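Long-range contacts in BIFUNCTIONAL PROTEIN Proline utilization A (PutA) (Corynebacterium freiburgense, PDB 5UX5), which probably oxidises proline to glutamate in two steps, with an FAD-dependent proline dehydrogenase and an NAD-dependent aldehyde dehydrogenase joined in one chain: residues 948-953 with 1048-1053; 968-974 with 1055-1061. One frame throughout, in Å; residues are numbered along the deposited sequence.

Interactions 1 and 2 lie side by side in the C-terminal region of the chain, their centres about 12 Å apart. Helix 936-953 leads into strand 965-980 and helix 1048-1051 into strand 1056-1064, so the same two pieces of chain meet twice, first through helices and then as antiparallel strands. The joint is made by side chains: E952 OE2 probably accepts a hydrogen bond from Y971 OH at 2.9 Å, and F953 CD1 packs on L1056 CD1 at 3.5 Å. Neither contact includes a residue of the FAD or NAD pocket, both of which are formed by earlier parts of the chain.

Interaction 1. Residues 948-953 with 1048-1053; sequences AWRTEF and GRRELL
F953 inserts its ring between the two segments where the C-terminal end of helix 936-953, finishing in a wider pi-type turn, packs on the short helix 1048-1051 and the 3-10 turn after it, a helix-helix contact of the C-terminal region. The dense part is centred on this ring. Its CE2 lies 3.7 Å from L1052 CB, and CE1 is 3.5 Å from L1053 CD2, L1052 crossing the ring obliquely and L1053 at about a right angle. The rim of the ring meets the backbone of the short helix, with the carbonyl oxygen of R1049 in the ring plane, 3.5 Å from CZ. A948 brings the backbones together: its CB rests 3.6 Å from R1049 N, with their CA atoms 5.0 Å apart. L1056 and Y971 also pack on F953, linking the helices to strands 965-980 and 1056-1064. W949 is more loosely placed, its CE3 4.4 Å from L1052 CD1, and also touches helix 984-997. The partly exposed R1049 forms the other loose side. Its chain leaves with CG anti to the backbone N (chi1 -174°) and bends at chi2, bringing the guanidinium beside E952, whose CG lies over one face. The carboxylate, hydrogen-bonded to Y971 OH, adds only a long salt bridge: E952 OE2 stands 3.7 Å from R1049 NH2, well out of the guanidinium plane, with no N-H pointing at it.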
loop_
_atom_site.group_PDB
_atom_site.type_symbol
_atom_site.label_atom_id
_atom_site.label_comp_id
_atom_site.label_asym_id
_atom_site.label_seq_id
_atom_site.Cartn_x
_atom_site.Cartn_y
_atom_site.Cartn_z
ATOM N N ALA A 948 -5.607 12.748 31.726
ATOM C CA ALA A 948 -5.085 11.833 30.714
ATOM C C ALA A 948 -6.209 11.319 29.825
ATOM O O ALA A 948 -6.053 11.230 28.608
ATOM C CB ALA A 948 -4.340 10.672 31.380
ATOM N N TRP A 949 -7.374 11.046 30.405
ATOM C CA TRP A 949 -8.476 10.563 29.589
ATOM C C TRP A 949 -8.932 11.635 28.605
ATOM O O TRP A 949 -9.180 11.331 27.435
ATOM C CB TRP A 949 -9.624 10.095 30.489
ATOM C CG TRP A 949 -10.540 9.110 29.823
ATOM C CD1 TRP A 949 -11.739 9.372 29.236
ATOM C CD2 TRP A 949 -10.296 7.713 29.631
ATOM N NE1 TRP A 949 -12.266 8.237 28.715
ATOM C CE2 TRP A 949 -11.403 7.194 28.938
ATOM C CE3 TRP A 949 -9.250 6.848 29.982
ATOM C CZ2 TRP A 949 -11.505 5.844 28.590
ATOM C CZ3 TRP A 949 -9.354 5.498 29.638
ATOM C CH2 TRP A 949 -10.474 5.017 28.949
ATOM N N ARG A 950 -9.002 12.897 29.047
ATOM C CA ARG A 950 -9.380 13.987 28.148
ATOM C C ARG A 950 -8.333 14.236 27.069
ATOM O O ARG A 950 -8.675 14.612 25.941
ATOM C CB ARG A 950 -9.605 15.277 28.920
ATOM C CG ARG A 950 -10.765 15.267 29.863
ATOM C CD ARG A 950 -10.900 16.614 30.491
ATOM N NE ARG A 950 -11.861 16.579 31.574
ATOM C CZ ARG A 950 -12.213 17.638 32.294
ATOM N NH1 ARG A 950 -11.696 18.824 32.034
ATOM N NH2 ARG A 950 -13.085 17.509 33.272
ATOM N N THR A 951 -7.052 14.081 27.408
ATOM C CA THR A 951 -5.977 14.467 26.503
ATOM C C THR A 951 -5.734 13.417 25.431
ATOM O O THR A 951 -5.614 13.746 24.244
ATOM C CB THR A 951 -4.694 14.681 27.298
ATOM O OG1 THR A 951 -4.801 15.902 28.049
ATOM C CG2 THR A 951 -3.505 14.776 26.334
ATOM N N GLU A 952 -5.693 12.148 25.839
ATOM C CA GLU A 952 -5.206 11.048 25.024
ATOM C C GLU A 952 -6.204 9.883 24.963
ATOM O O GLU A 952 -6.782 9.602 23.900
ATOM C CB GLU A 952 -3.853 10.585 25.588
ATOM C CG GLU A 952 -3.141 9.491 24.772
ATOM C CD GLU A 952 -2.438 10.059 23.564
ATOM O OE1 GLU A 952 -2.662 11.258 23.270
ATOM O OE2 GLU A 952 -1.685 9.323 22.892
ATOM N N PHE A 953 -6.459 9.232 26.109
ATOM C CA PHE A 953 -7.005 7.874 26.080
ATOM C C PHE A 953 -8.446 7.811 25.584
ATOM O O PHE A 953 -8.854 6.790 25.032
ATOM C CB PHE A 953 -6.874 7.241 27.465
ATOM C CG PHE A 953 -5.454 7.152 27.948
ATOM C CD1 PHE A 953 -4.474 6.601 27.129
ATOM C CD2 PHE A 953 -5.094 7.617 29.204
ATOM C CE1 PHE A 953 -3.168 6.522 27.548
ATOM C CE2 PHE A 953 -3.798 7.541 29.646
ATOM C CZ PHE A 953 -2.826 6.996 28.821
ATOM N N GLY A 1048 -1.972 9.022 35.788
ATOM C CA GLY A 1048 -2.669 8.124 34.889
ATOM C C GLY A 1048 -2.152 8.153 33.463
ATOM O O GLY A 1048 -2.309 7.155 32.733
ATOM N N ARG A 1049 -1.513 9.259 33.052
ATOM C CA ARG A 1049 -0.894 9.287 31.734
ATOM C C ARG A 1049 0.059 8.122 31.566
ATOM O O ARG A 1049 0.241 7.637 30.449
ATOM C CB ARG A 1049 -0.153 10.607 31.506
ATOM C CG ARG A 1049 0.400 10.766 30.102
ATOM C CD ARG A 1049 -0.701 10.542 29.055
ATOM N NE ARG A 1049 -0.227 10.630 27.668
ATOM C CZ ARG A 1049 0.300 9.605 26.983
ATOM N NH1 ARG A 1049 0.436 8.413 27.544
ATOM N NH2 ARG A 1049 0.703 9.763 25.727
ATOM N N ARG A 1050 0.650 7.638 32.661
ATOM C CA ARG A 1050 1.456 6.427 32.636
ATOM C C ARG A 1050 0.697 5.197 33.120
ATOM O O ARG A 1050 0.658 4.189 32.409
ATOM C CB ARG A 1050 2.712 6.593 33.485
ATOM C CG ARG A 1050 3.644 7.708 33.086
ATOM C CD ARG A 1050 4.048 7.647 31.653
ATOM N NE ARG A 1050 4.358 6.286 31.256
ATOM C CZ ARG A 1050 4.493 5.904 29.988
ATOM N NH1 ARG A 1050 4.361 6.803 29.005
ATOM N NH2 ARG A 1050 4.744 4.631 29.703
ATOM N N GLU A 1051 0.035 5.277 34.279
ATOM C CA GLU A 1051 -0.540 4.076 34.885
ATOM C C GLU A 1051 -1.682 3.519 34.057
ATOM O O GLU A 1051 -1.851 2.300 33.988
ATOM C CB GLU A 1051 -1.029 4.374 36.296
ATOM C CG GLU A 1051 -1.479 3.164 37.110
ATOM C CD GLU A 1051 -0.373 2.122 37.325
ATOM O OE1 GLU A 1051 -0.643 0.928 37.062
ATOM O OE2 GLU A 1051 0.734 2.478 37.811
ATOM N N LEU A 1052 -2.479 4.382 33.416
ATOM C CA LEU A 1052 -3.633 3.882 32.667
ATOM C C LEU A 1052 -3.233 3.041 31.448
ATOM O O LEU A 1052 -4.081 2.310 30.912
ATOM C CB LEU A 1052 -4.562 5.042 32.253
ATOM C CG LEU A 1052 -5.374 5.698 33.397
ATOM C CD1 LEU A 1052 -6.101 6.961 32.993
ATOM C CD2 LEU A 1052 -6.382 4.751 33.990
ATOM N N LEU A 1053 -1.969 3.087 31.010
ATOM C CA LEU A 1053 -1.583 2.246 29.875
ATOM C C LEU A 1053 -1.739 0.773 30.234
ATOM O O LEU A 1053 -2.066 -0.051 29.375
ATOM C CB LEU A 1053 -0.155 2.568 29.402
ATOM C CG LEU A 1053 0.059 3.941 28.725
ATOM C CD1 LEU A 1053 1.503 4.281 28.443
ATOM C CD2 LEU A 1053 -0.706 4.095 27.459
#

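Interaction 2. Residues 968-974 with 1055-1061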
loop_
_atom_site.group_PDB
_atom_site.type_symbol
_atom_site.label_atom_id
_atom_site.label_comp_id
_atom_site.label_asym_id
_atom_site.label_seq_id
_atom_site.Cartn_x
_atom_site.Cartn_y
_atom_site.Cartn_z
ATOM N N VAL A 968 -6.755 5.893 12.262
ATOM C CA VAL A 968 -7.144 6.201 13.642
ATOM C C VAL A 968 -6.267 5.456 14.648
ATOM O O VAL A 968 -5.978 4.266 14.487
ATOM C CB VAL A 968 -8.635 5.862 13.853
ATOM C CG1 VAL A 968 -9.006 5.882 15.288
ATOM C CG2 VAL A 968 -9.491 6.862 13.093
ATOM N N PHE A 969 -5.863 6.162 15.706
ATOM C CA PHE A 969 -5.095 5.595 16.811
ATOM C C PHE A 969 -5.935 5.741 18.070
ATOM O O PHE A 969 -6.256 6.862 18.479
ATOM C CB PHE A 969 -3.755 6.308 16.984
ATOM C CG PHE A 969 -2.923 5.755 18.092
ATOM C CD1 PHE A 969 -2.197 4.593 17.910
ATOM C CD2 PHE A 969 -2.880 6.384 19.339
ATOM C CE1 PHE A 969 -1.445 4.065 18.950
ATOM C CE2 PHE A 969 -2.133 5.857 20.382
ATOM C CZ PHE A 969 -1.423 4.693 20.194
ATOM N N ARG A 970 -6.309 4.620 18.672
ATOM C CA ARG A 970 -7.225 4.659 19.787
ATOM C C ARG A 970 -6.826 3.616 20.811
ATOM O O ARG A 970 -6.065 2.680 20.531
ATOM C CB ARG A 970 -8.694 4.451 19.351
ATOM C CG ARG A 970 -9.015 3.107 18.754
ATOM C CD ARG A 970 -10.472 3.035 18.294
ATOM N NE ARG A 970 -10.871 1.673 17.945
ATOM C CZ ARG A 970 -12.130 1.280 17.772
ATOM N NH1 ARG A 970 -13.125 2.141 17.942
ATOM N NH2 ARG A 970 -12.400 0.024 17.439
ATOM N N TYR A 971 -7.386 3.783 22.009
ATOM C CA TYR A 971 -7.160 2.853 23.096
ATOM C C TYR A 971 -8.425 2.045 23.335
ATOM O O TYR A 971 -9.520 2.605 23.365
ATOM C CB TYR A 971 -6.737 3.615 24.348
ATOM C CG TYR A 971 -5.456 4.406 24.179
ATOM C CD1 TYR A 971 -5.467 5.677 23.623
ATOM C CD2 TYR A 971 -4.212 3.852 24.531
ATOM C CE1 TYR A 971 -4.287 6.413 23.473
ATOM C CE2 TYR A 971 -3.025 4.573 24.370
ATOM C CZ TYR A 971 -3.081 5.850 23.842
ATOM O OH TYR A 971 -1.938 6.579 23.694
ATOM N N ARG A 972 -8.279 0.731 23.475
ATOM C CA ARG A 972 -9.391 -0.174 23.814
ATOM C C ARG A 972 -9.228 -0.706 25.235
ATOM O O ARG A 972 -8.100 -0.913 25.699
ATOM C CB ARG A 972 -9.485 -1.389 22.877
ATOM C CG ARG A 972 -9.565 -1.065 21.424
ATOM C CD ARG A 972 -10.793 -0.246 21.170
ATOM N NE ARG A 972 -11.996 -1.049 21.091
ATOM C CZ ARG A 972 -13.208 -0.525 20.983
ATOM N NH1 ARG A 972 -13.324 0.794 20.953
ATOM N NH2 ARG A 972 -14.283 -1.309 20.880
ATOM N N PRO A 973 -10.322 -1.002 25.932
ATOM C CA PRO A 973 -10.199 -1.432 27.330
ATOM C C PRO A 973 -9.608 -2.826 27.418
ATOM O O PRO A 973 -9.976 -3.712 26.640
ATOM C CB PRO A 973 -11.644 -1.408 27.835
ATOM C CG PRO A 973 -12.435 -1.696 26.637
ATOM C CD PRO A 973 -11.724 -1.012 25.489
ATOM N N LEU A 974 -8.641 -2.991 28.331
ATOM C CA LEU A 974 -8.201 -4.319 28.763
ATOM C C LEU A 974 -9.272 -4.945 29.648
ATOM O O LEU A 974 -9.703 -4.332 30.617
ATOM C CB LEU A 974 -6.892 -4.224 29.521
ATOM C CG LEU A 974 -6.308 -5.515 30.093
ATOM C CD1 LEU A 974 -5.554 -6.240 29.019
ATOM C CD2 LEU A 974 -5.395 -5.234 31.301
ATOM N N PHE A 1055 -4.132 -0.491 31.652
ATOM C CA PHE A 1055 -5.539 -0.848 31.574
ATOM C C PHE A 1055 -6.097 -0.785 30.163
ATOM O O PHE A 1055 -7.311 -0.945 29.982
ATOM C CB PHE A 1055 -6.339 0.056 32.511
ATOM C CG PHE A 1055 -6.022 -0.169 33.961
ATOM C CD1 PHE A 1055 -4.843 0.321 34.511
ATOM C CD2 PHE A 1055 -6.886 -0.877 34.771
ATOM C CE1 PHE A 1055 -4.534 0.101 35.846
ATOM C CE2 PHE A 1055 -6.587 -1.081 36.115
ATOM C CZ PHE A 1055 -5.412 -0.597 36.647
ATOM N N LEU A 1056 -5.239 -0.576 29.156
ATOM C CA LEU A 1056 -5.654 -0.277 27.784
ATOM C C LEU A 1056 -4.823 -1.049 26.759
ATOM O O LEU A 1056 -3.622 -1.292 26.927
ATOM C CB LEU A 1056 -5.540 1.229 27.490
ATOM C CG LEU A 1056 -6.381 2.162 28.370
ATOM C CD1 LEU A 1056 -5.866 3.575 28.234
ATOM C CD2 LEU A 1056 -7.857 2.090 28.012
ATOM N N LYS A 1057 -5.471 -1.394 25.668
ATOM C CA LYS A 1057 -4.819 -2.019 24.529
ATOM C C LYS A 1057 -4.831 -1.035 23.362
ATOM O O LYS A 1057 -5.902 -0.620 22.903
ATOM C CB LYS A 1057 -5.551 -3.308 24.147
ATOM C CG LYS A 1057 -5.581 -4.408 25.186
ATOM C CD LYS A 1057 -6.347 -5.601 24.628
ATOM C CE LYS A 1057 -7.765 -5.184 24.297
ATOM N NZ LYS A 1057 -8.741 -6.306 24.157
ATOM N N GLU A 1058 -3.655 -0.691 22.858
ATOM C CA GLU A 1058 -3.595 0.241 21.742
ATOM C C GLU A 1058 -4.131 -0.432 20.483
ATOM O O GLU A 1058 -4.016 -1.656 20.321
ATOM C CB GLU A 1058 -2.152 0.703 21.522
ATOM C CG GLU A 1058 -1.552 1.394 22.729
ATOM C CD GLU A 1058 -0.099 1.795 22.546
ATOM O OE1 GLU A 1058 0.497 2.340 23.518
ATOM O OE2 GLU A 1058 0.453 1.541 21.452
ATOM N N GLN A 1059 -4.734 0.371 19.592
ATOM C CA GLN A 1059 -5.276 -0.152 18.337
ATOM C C GLN A 1059 -5.275 0.889 17.223
ATOM O O GLN A 1059 -5.707 2.027 17.423
ATOM C CB GLN A 1059 -6.710 -0.667 18.520
ATOM C CG GLN A 1059 -7.373 -1.166 17.247
ATOM C CD GLN A 1059 -8.800 -1.595 17.459
ATOM O OE1 GLN A 1059 -9.651 -0.778 17.808
ATOM N NE2 GLN A 1059 -9.084 -2.873 17.211
ATOM N N ALA A 1060 -4.865 0.463 16.025
ATOM C CA ALA A 1060 -4.921 1.283 14.818
ATOM C C ALA A 1060 -6.034 0.787 13.907
ATOM O O ALA A 1060 -6.091 -0.407 13.604
ATOM C CB ALA A 1060 -3.598 1.235 14.066
ATOM N N VAL A 1061 -6.924 1.691 13.483
ATOM C CA VAL A 1061 -8.019 1.350 12.570
ATOM C C VAL A 1061 -7.850 2.182 11.307
ATOM O O VAL A 1061 -8.036 3.408 11.328
ATOM C CB VAL A 1061 -9.400 1.587 13.181
ATOM C CG1 VAL A 1061 -10.467 0.986 12.284
ATOM C CG2 VAL A 1061 -9.479 1.010 14.587
#
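Q1059 OE1 is gripped by two nitrogens of R970, NE at 2.7 Å and NH2 at 2.9 Å, across an antiparallel beta pair of strands 965-980 and 1056-1064. Guanidinium and amide are nearly coplanar, 15° apart, and NE approaches in the amide's carbonyl plane while NH2 is tilted from it. The chain of R970 starts between its backbone N and carbonyl carbon (chi1 64°) and then runs extended, alongside the equally extended Q1059. E956 forms a salt bridge with R970 NH1, and V868 O takes the NE2 of Q1059, so both ends of the amide are held. R972 lies over R970: R970 NH2 is 3.6 Å above the centre of the R972 guanidinium, a close approach of like charges probably eased by E956 and by E864, which forms a salt bridge with R972 NH2.

The backbones are joined by paired hydrogen bonds at V968 with V1061, R970 with Q1059 and R972 with K1057; the last includes K1057 N to R972 O at 2.7 Å. Beyond P973, which lacks an N-H, L974 N reaches F1055 O at 2.9 Å. A1060 is also backbone hydrogen-bonded to G869 and A871, since strand 1056-1064 runs parallel to strand 870-873, so the pair joins the C-terminal part of the chain to the aldehyde dehydrogenase part.

V968, R970, R972, K1057, Q1059 and V1061 point to one face of the pair, F969, Y971, E1058 and A1060 to the other. Y971 and E1058 run side by side, ring and carboxylate almost perpendicular, with Y971 CE2 3.9 Å from E1058 CG. Y971 OH is hydrogen-bonded to E952 OE2, and N905 ND2 bonds to both Y971 OH and E1058 OE1. E1058 OE2, hydrogen-bonded to K900 N, lies at the edge of the F969 ring, 3.9 Å from its CZ.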